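Local coordinates for protein aspartate-semialdehyde dehydrogenase (Thermus thermophilus, PDB 2YV3) that probably catalyses the NADPH-dependent reductive dephosphorylation of L-aspartyl-4-phosphate to L-aspartate-semialdehyde, a shared early step in lysine, methionine and threonine biosynthesis, at residues R205-V210 / S226-R231; L103-V108 / L130-W135. All blocks are in the same frame, centred on the assembly; numbering follows the deposited sequence.

Contact 1. Residues R205-V210 / S226-R231; sequences REEMKV and SATAVR
Glu207 and Ala227 bring helix 205-219 and strand 224-228 closest together, their CA atoms 5.5 Å apart; the axes of segments 205-210 and 226-228 approach to 7.4 Å, with 145° between their N-to-C directions, nearer antiparallel than parallel. The helix is part of a beta-alpha-beta crossover: strand 143-151 runs out, the chain returns through helical segments, and strand 224-228 joins the sheet parallel to 143-151 as its outermost strand within the chain. Three residues of the helix, Glu206, Glu207 and Val210, meet the strand and the loop that follows it.

Glu207 illustrates how an acid can serve two subunits at once. Its CG, beside the backbone N (chi1 -67°), lies against the strand backbone, 3.4 Å from Ala229 N; the extended chain then carries CD on toward Ala227 O. The carboxylate ends next to Thr228, OE2 lying near its CA and CB. OE1 is held by the backbone N of Thr204 and by a salt bridge to Arg292 of the second subunit, while Thr228 OG1 is bonded to Arg294 of that subunit. The buried acid is thus paired with Arg292 across the subunit interface, and Arg294 of the same subunit makes a weak, long ion pair with OE2.

Glu206 meets the loop beyond the strand. Its CG rests against the Ala229 methyl at 3.9 Å; the chain is bent at chi2, and OE1 forms a salt bridge with Lys209 NZ at 3.2 Å, NZ lying 42° above the carboxylate plane. The same side chain touches Gln152 and Cys125, the predicted substrate-binding and acyl-thioester residues. One turn further along the helix, the contact becomes purely apolar: Val210 CG2 packs on Ala227 CB at 4.0 Å.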
ATOM      1  N   ARG A 205      -2.920  -6.854  15.839  1.00 28.15           N
ATOM      2  CA  ARG A 205      -4.101  -7.707  15.917  1.00 28.15           C
ATOM      3  C   ARG A 205      -4.743  -7.795  14.544  1.00 23.15           C
ATOM      4  O   ARG A 205      -5.245  -8.838  14.168  1.00 32.78           O
ATOM      5  CB  ARG A 205      -5.107  -7.160  16.945  1.00 40.43           C
ATOM      6  CG  ARG A 205      -6.512  -7.764  16.853  1.00 43.52           C
ATOM      7  CD  ARG A 205      -6.990  -8.394  18.170  1.00 51.28           C
ATOM      8  NE  ARG A 205      -8.395  -8.811  18.083  1.00 53.43           N
ATOM      9  CZ  ARG A 205      -9.048  -9.504  19.016  1.00 48.01           C
ATOM     10  NH1 ARG A 205      -8.434  -9.875  20.132  1.00 51.21           N
ATOM     11  NH2 ARG A 205     -10.316  -9.841  18.825  1.00 42.61           N
ATOM     12  N   GLU A 206      -4.718  -6.702  13.794  1.00 27.29           N
ATOM     13  CA  GLU A 206      -5.300  -6.699  12.455  1.00 30.91           C
ATOM     14  C   GLU A 206      -4.564  -7.714  11.580  1.00 27.49           C
ATOM     15  O   GLU A 206      -5.164  -8.635  11.045  1.00 33.97           O
ATOM     16  CB  GLU A 206      -5.188  -5.309  11.833  1.00 35.15           C
ATOM     17  CG  GLU A 206      -6.021  -5.121  10.596  1.00 20.96           C
ATOM     18  CD  GLU A 206      -7.496  -4.897  10.887  1.00 41.65           C
ATOM     19  OE1 GLU A 206      -7.953  -5.060  12.055  1.00 40.26           O
ATOM     20  OE2 GLU A 206      -8.212  -4.558   9.922  1.00 42.38           O
ATOM     21  N   GLU A 207      -3.257  -7.534  11.439  1.00 29.89           N
ATOM     22  CA  GLU A 207      -2.436  -8.443  10.653  1.00 27.20           C
ATOM     23  C   GLU A 207      -2.721  -9.888  11.042  1.00 28.49           C
ATOM     24  O   GLU A 207      -3.025 -10.719  10.181  1.00 18.58           O
ATOM     25  CB  GLU A 207      -0.947  -8.140  10.877  1.00 22.45           C
ATOM     26  CG  GLU A 207      -0.532  -6.799  10.329  1.00 27.18           C
ATOM     27  CD  GLU A 207       0.871  -6.383  10.718  1.00 25.48           C
ATOM     28  OE1 GLU A 207       1.128  -6.180  11.919  1.00 41.51           O
ATOM     29  OE2 GLU A 207       1.721  -6.255   9.818  1.00 34.45           O
ATOM     30  N   MET A 208      -2.635 -10.166  12.346  1.00 26.68           N
ATOM     31  CA  MET A 208      -2.843 -11.505  12.893  1.00 23.77           C
ATOM     32  C   MET A 208      -4.161 -12.187  12.559  1.00 29.94           C
ATOM     33  O   MET A 208      -4.260 -13.420  12.571  1.00 32.07           O
ATOM     34  CB  MET A 208      -2.639 -11.481  14.404  1.00 25.28           C
ATOM     35  CG  MET A 208      -1.172 -11.548  14.772  1.00 19.61           C
ATOM     36  SD  MET A 208      -0.346 -12.666  13.608  1.00 27.87           S
ATOM     37  CE  MET A 208      -0.940 -14.258  14.136  1.00 20.49           C
ATOM     38  N   LYS A 209      -5.161 -11.375  12.239  1.00 27.19           N
ATOM     39  CA  LYS A 209      -6.480 -11.861  11.883  1.00 16.48           C
ATOM     40  C   LYS A 209      -6.447 -12.480  10.493  1.00 21.22           C
ATOM     41  O   LYS A 209      -7.061 -13.525  10.270  1.00 22.27           O
ATOM     42  CB  LYS A 209      -7.470 -10.701  11.956  1.00 17.31           C
ATOM     43  CG  LYS A 209      -7.636 -10.213  13.384  1.00 15.19           C
ATOM     44  CD  LYS A 209      -8.105  -8.766  13.488  1.00 41.70           C
ATOM     45  CE  LYS A 209      -9.563  -8.581  13.083  1.00 47.42           C
ATOM     46  NZ  LYS A 209     -10.030  -7.186  13.339  1.00 39.39           N
ATOM     47  N   VAL A 210      -5.713 -11.856   9.566  1.00 24.04           N
ATOM     48  CA  VAL A 210      -5.614 -12.378   8.205  1.00 16.95           C
ATOM     49  C   VAL A 210      -5.254 -13.849   8.276  1.00 21.18           C
ATOM     50  O   VAL A 210      -5.539 -14.600   7.354  1.00 28.67           O
ATOM     51  CB  VAL A 210      -4.526 -11.634   7.363  1.00 30.03           C
ATOM     52  CG1 VAL A 210      -4.405 -12.257   5.967  1.00  1.26           C
ATOM     53  CG2 VAL A 210      -4.865 -10.146   7.258  1.00 16.06           C
ATOM     54  N   SER A 226       1.529 -14.302   6.007  1.00 30.75           N
ATOM     55  CA  SER A 226       2.211 -13.108   6.517  1.00 25.97           C
ATOM     56  C   SER A 226       1.399 -11.952   5.961  1.00 21.89           C
ATOM     57  O   SER A 226       0.852 -12.061   4.867  1.00 26.76           O
ATOM     58  CB  SER A 226       3.644 -13.035   5.980  1.00 26.71           C
ATOM     59  OG  SER A 226       4.290 -11.811   6.297  1.00 29.69           O
ATOM     60  N   ALA A 227       1.303 -10.853   6.703  1.00 24.47           N
ATOM     61  CA  ALA A 227       0.538  -9.692   6.235  1.00 26.52           C
ATOM     62  C   ALA A 227       0.937  -8.406   6.944  1.00 21.42           C
ATOM     63  O   ALA A 227       1.217  -8.418   8.144  1.00 20.27           O
ATOM     64  CB  ALA A 227      -0.954  -9.941   6.431  1.00 18.45           C
ATOM     65  N   THR A 228       0.969  -7.304   6.196  1.00 16.20           N
ATOM     66  CA  THR A 228       1.307  -5.995   6.752  1.00 18.28           C
ATOM     67  C   THR A 228       0.101  -5.100   6.556  1.00 18.11           C
ATOM     68  O   THR A 228      -0.170  -4.684   5.437  1.00 17.48           O
ATOM     69  CB  THR A 228       2.485  -5.298   6.017  1.00 26.62           C
ATOM     70  OG1 THR A 228       3.645  -6.129   6.046  1.00 18.03           O
ATOM     71  CG2 THR A 228       2.811  -3.938   6.701  1.00 31.51           C
ATOM     72  N   ALA A 229      -0.610  -4.792   7.633  1.00  8.14           N
ATOM     73  CA  ALA A 229      -1.778  -3.939   7.534  1.00 17.24           C
ATOM     74  C   ALA A 229      -1.363  -2.477   7.486  1.00 17.07           C
ATOM     75  O   ALA A 229      -0.722  -1.979   8.411  1.00 26.42           O
ATOM     76  CB  ALA A 229      -2.720  -4.182   8.731  1.00 13.51           C
ATOM     77  N   VAL A 230      -1.705  -1.782   6.408  1.00 17.24           N
ATOM     78  CA  VAL A 230      -1.352  -0.373   6.335  1.00 17.86           C
ATOM     79  C   VAL A 230      -2.576   0.475   6.056  1.00 20.33           C
ATOM     80  O   VAL A 230      -3.400   0.131   5.213  1.00 25.95           O
ATOM     81  CB  VAL A 230      -0.273  -0.107   5.294  1.00  7.84           C
ATOM     82  CG1 VAL A 230       0.167   1.369   5.376  1.00 18.28           C
ATOM     83  CG2 VAL A 230       0.907  -1.046   5.537  1.00 12.15           C
ATOM     84  N   ARG A 231      -2.694   1.564   6.811  1.00 14.57           N
ATOM     85  CA  ARG A 231      -3.809   2.499   6.726  1.00 22.25           C
ATOM     86  C   ARG A 231      -3.433   3.521   5.653  1.00 22.00           C
ATOM     87  O   ARG A 231      -2.271   3.895   5.567  1.00 32.27           O
ATOM     88  CB  ARG A 231      -3.982   3.181   8.100  1.00 23.78           C
ATOM     89  CG  ARG A 231      -5.112   4.206   8.233  1.00 20.84           C
ATOM     90  CD  ARG A 231      -6.507   3.571   8.240  1.00 23.43           C
ATOM     91  NE  ARG A 231      -6.949   3.054   9.532  1.00  9.80           N
ATOM     92  CZ  ARG A 231      -7.708   1.963   9.656  1.00 21.62           C
ATOM     93  NH1 ARG A 231      -8.077   1.297   8.569  1.00 12.15           N
ATOM     94  NH2 ARG A 231      -8.123   1.536  10.847  1.00  8.50           N
TER

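Contact 2. Residues L103-V108 / L130-W135; sequences LVVPEV and LAMALW
Val105 O accepts the amide N of Val108 at 2.6 Å, and this bond closes a type I beta turn that presents Val105, Glu107 and Val108 to helix 125-141. The turn lies in the long loop between strands 87-90 and 119-121 of the Rossmann-type nucleotide-binding part, so the contact joins that part to the helix that leads away from the predicted catalytic cysteine, Cys125.

The indole of Trp135 is a broad platform for Val108. Its CG, anti to the backbone N (chi1 176°), stands on the side of the turn, and the ring continues from it. The two valine methyls spread over one face: CG1 sits 3.7 Å from the centroid of the six-membered ring, only 5° off the normal, a CH-pi contact, whereas CG2 lies over the pyrrole side, 3.4 Å from Trp135 CG. Elsewhere the indole meets Phe218 of helix 205-219 edge-to-face. Glu107 O approaches the indole obliquely, 3.3 Å from Trp135 CD1; although NE1 is also near, its angle is too poor for a hydrogen bond.

One helical turn earlier, Met132 crosses Glu107 obliquely. Its chain is bent at chi2 and chi3, and SD and CE lie against Glu107 CG and CD, CE also meeting Val105 CG1. Val105 continues the apolar patch to Pro123 and Leu318.

Apart from the backbone bonds within each segment, the join rests on methyl, thioether and aromatic surfaces together with the glutamate chain, so van der Waals contact and fit of shape, more than directional polar bonds, probably hold the loop to the helix.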
ATOM      1  N   LEU A 103     -17.327 -19.248  11.889  1.00 38.77           N
ATOM      2  CA  LEU A 103     -16.842 -18.007  11.295  1.00 27.06           C
ATOM      3  C   LEU A 103     -17.108 -18.250   9.806  1.00 24.06           C
ATOM      4  O   LEU A 103     -16.404 -19.020   9.150  1.00 20.67           O
ATOM      5  CB  LEU A 103     -15.346 -17.845  11.588  1.00 29.20           C
ATOM      6  CG  LEU A 103     -14.619 -16.570  11.145  1.00 32.33           C
ATOM      7  CD1 LEU A 103     -15.393 -15.333  11.564  1.00 39.88           C
ATOM      8  CD2 LEU A 103     -13.232 -16.564  11.753  1.00 32.66           C
ATOM      9  N   VAL A 104     -18.134 -17.585   9.286  1.00 22.99           N
ATOM     10  CA  VAL A 104     -18.570 -17.785   7.909  1.00 22.67           C
ATOM     11  C   VAL A 104     -18.507 -16.673   6.849  1.00 26.83           C
ATOM     12  O   VAL A 104     -18.647 -15.487   7.130  1.00 33.19           O
ATOM     13  CB  VAL A 104     -20.030 -18.306   7.928  1.00 17.03           C
ATOM     14  CG1 VAL A 104     -20.526 -18.616   6.519  1.00 11.65           C
ATOM     15  CG2 VAL A 104     -20.107 -19.538   8.801  1.00 27.74           C
ATOM     16  N   VAL A 105     -18.276 -17.103   5.616  1.00 33.17           N
ATOM     17  CA  VAL A 105     -18.299 -16.241   4.445  1.00 29.80           C
ATOM     18  C   VAL A 105     -19.045 -17.169   3.484  1.00 38.58           C
ATOM     19  O   VAL A 105     -18.520 -18.215   3.082  1.00 33.78           O
ATOM     20  CB  VAL A 105     -16.911 -15.931   3.903  1.00 28.64           C
ATOM     21  CG1 VAL A 105     -17.041 -15.056   2.664  1.00 29.01           C
ATOM     22  CG2 VAL A 105     -16.096 -15.214   4.955  1.00 35.08           C
ATOM     23  N   PRO A 106     -20.307 -16.827   3.156  1.00 38.23           N
ATOM     24  CA  PRO A 106     -21.178 -17.601   2.261  1.00 36.23           C
ATOM     25  C   PRO A 106     -20.557 -18.174   0.977  1.00 32.11           C
ATOM     26  O   PRO A 106     -21.071 -19.143   0.410  1.00 29.03           O
ATOM     27  CB  PRO A 106     -22.326 -16.632   1.996  1.00 34.03           C
ATOM     28  CG  PRO A 106     -22.462 -15.946   3.315  1.00 30.38           C
ATOM     29  CD  PRO A 106     -21.018 -15.637   3.665  1.00 32.06           C
ATOM     30  N   GLU A 107     -19.465 -17.580   0.512  1.00 24.91           N
ATOM     31  CA  GLU A 107     -18.817 -18.095  -0.683  1.00 28.21           C
ATOM     32  C   GLU A 107     -18.009 -19.332  -0.344  1.00 28.77           C
ATOM     33  O   GLU A 107     -17.729 -20.158  -1.208  1.00 25.14           O
ATOM     34  CB  GLU A 107     -17.898 -17.049  -1.299  1.00 27.01           C
ATOM     35  CG  GLU A 107     -18.641 -15.902  -1.923  1.00 37.85           C
ATOM     36  CD  GLU A 107     -19.568 -15.231  -0.941  1.00 48.33           C
ATOM     37  OE1 GLU A 107     -19.141 -15.008   0.220  1.00 53.87           O
ATOM     38  OE2 GLU A 107     -20.718 -14.922  -1.326  1.00 54.48           O
ATOM     39  N   VAL A 108     -17.656 -19.457   0.931  1.00 35.84           N
ATOM     40  CA  VAL A 108     -16.860 -20.575   1.410  1.00 31.39           C
ATOM     41  C   VAL A 108     -17.642 -21.621   2.192  1.00 36.36           C
ATOM     42  O   VAL A 108     -18.246 -22.524   1.612  1.00 39.98           O
ATOM     43  CB  VAL A 108     -15.699 -20.088   2.307  1.00 29.05           C
ATOM     44  CG1 VAL A 108     -14.853 -21.278   2.745  1.00 28.72           C
ATOM     45  CG2 VAL A 108     -14.853 -19.054   1.563  1.00 38.90           C
ATOM     46  N   LEU A 130     -10.423 -10.699   0.920  1.00 18.42           N
ATOM     47  CA  LEU A 130      -9.300 -11.542   0.535  1.00 20.42           C
ATOM     48  C   LEU A 130      -9.722 -12.997   0.306  1.00 23.74           C
ATOM     49  O   LEU A 130      -9.122 -13.696  -0.504  1.00 31.08           O
ATOM     50  CB  LEU A 130      -8.196 -11.503   1.595  1.00 23.99           C
ATOM     51  CG  LEU A 130      -6.911 -12.267   1.233  1.00 32.15           C
ATOM     52  CD1 LEU A 130      -6.441 -11.822  -0.157  1.00 24.05           C
ATOM     53  CD2 LEU A 130      -5.833 -12.044   2.282  1.00 14.42           C
ATOM     54  N   ALA A 131     -10.745 -13.454   1.017  1.00 22.10           N
ATOM     55  CA  ALA A 131     -11.227 -14.824   0.864  1.00 20.93           C
ATOM     56  C   ALA A 131     -12.078 -14.898  -0.398  1.00 18.78           C
ATOM     57  O   ALA A 131     -11.986 -15.822  -1.197  1.00 14.20           O
ATOM     58  CB  ALA A 131     -12.058 -15.226   2.093  1.00 22.75           C
ATOM     59  N   MET A 132     -12.917 -13.894  -0.567  1.00 24.60           N
ATOM     60  CA  MET A 132     -13.775 -13.832  -1.724  1.00 30.06           C
ATOM     61  C   MET A 132     -12.977 -14.126  -2.989  1.00 34.69           C
ATOM     62  O   MET A 132     -13.509 -14.605  -3.988  1.00 41.98           O
ATOM     63  CB  MET A 132     -14.405 -12.447  -1.815  1.00 30.55           C
ATOM     64  CG  MET A 132     -15.637 -12.417  -2.678  1.00 36.32           C
ATOM     65  SD  MET A 132     -17.087 -13.056  -1.836  1.00 33.91           S
ATOM     66  CE  MET A 132     -16.390 -14.077  -0.452  1.00 15.95           C
ATOM     67  N   ALA A 133     -11.690 -13.829  -2.944  1.00 31.66           N
ATOM     68  CA  ALA A 133     -10.854 -14.081  -4.087  1.00 36.15           C
ATOM     69  C   ALA A 133      -9.987 -15.300  -3.808  1.00 35.75           C
ATOM     70  O   ALA A 133      -9.814 -16.160  -4.679  1.00 42.00           O
ATOM     71  CB  ALA A 133      -9.985 -12.862  -4.382  1.00 39.73           C
ATOM     72  N   LEU A 134      -9.467 -15.395  -2.589  1.00 26.27           N
ATOM     73  CA  LEU A 134      -8.587 -16.510  -2.243  1.00 30.44           C
ATOM     74  C   LEU A 134      -9.307 -17.826  -2.001  1.00 29.86           C
ATOM     75  O   LEU A 134      -8.677 -18.869  -1.876  1.00 34.26           O
ATOM     76  CB  LEU A 134      -7.724 -16.177  -1.019  1.00 25.50           C
ATOM     77  CG  LEU A 134      -6.457 -17.039  -0.939  1.00 26.72           C
ATOM     78  CD1 LEU A 134      -5.460 -16.533  -1.994  1.00 24.11           C
ATOM     79  CD2 LEU A 134      -5.854 -16.988   0.458  1.00 24.74           C
ATOM     80  N   TRP A 135     -10.626 -17.788  -1.930  1.00 32.74           N
ATOM     81  CA  TRP A 135     -11.352 -19.025  -1.727  1.00 28.68           C
ATOM     82  C   TRP A 135     -11.183 -19.963  -2.926  1.00 31.26           C
ATOM     83  O   TRP A 135     -10.710 -21.095  -2.788  1.00 25.31           O
ATOM     84  CB  TRP A 135     -12.844 -18.776  -1.508  1.00 30.00           C
ATOM     85  CG  TRP A 135     -13.502 -20.082  -1.402  1.00 29.65           C
ATOM     86  CD1 TRP A 135     -14.587 -20.520  -2.094  1.00 28.72           C
ATOM     87  CD2 TRP A 135     -13.017 -21.198  -0.660  1.00 19.04           C
ATOM     88  NE1 TRP A 135     -14.799 -21.853  -1.839  1.00 24.58           N
ATOM     89  CE2 TRP A 135     -13.847 -22.292  -0.958  1.00 17.91           C
ATOM     90  CE3 TRP A 135     -11.954 -21.379   0.231  1.00 15.53           C
ATOM     91  CZ2 TRP A 135     -13.653 -23.549  -0.405  1.00 21.24           C
ATOM     92  CZ3 TRP A 135     -11.762 -22.617   0.782  1.00 24.56           C
ATOM     93  CH2 TRP A 135     -12.608 -23.694   0.463  1.00 24.40           C
TER

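Overall arrangement
Contacts 1 and 2 lie in series along the chain, their centres about 17 Å apart, and they meet directly where Val210 CG1 packs on Leu130 CD2 at 4.0 Å. Helix 205-219 links the two: it carries one side of contact 1, while Leu103 of contact 2 packs on its later residues. Helix 125-141 relates both to the predicted active site. At contact 1 the Glu206 side chain is about 4 Å from that of Cys125, and Arg231 is a predicted substrate ligand; at contact 2 the Val105 side chain is about 11 Å from that of Cys125. Contact 1 thus borders the predicted catalytic pocket and the second subunit, whereas contact 2 joins the loop of the nucleotide-binding part to helix 125-141.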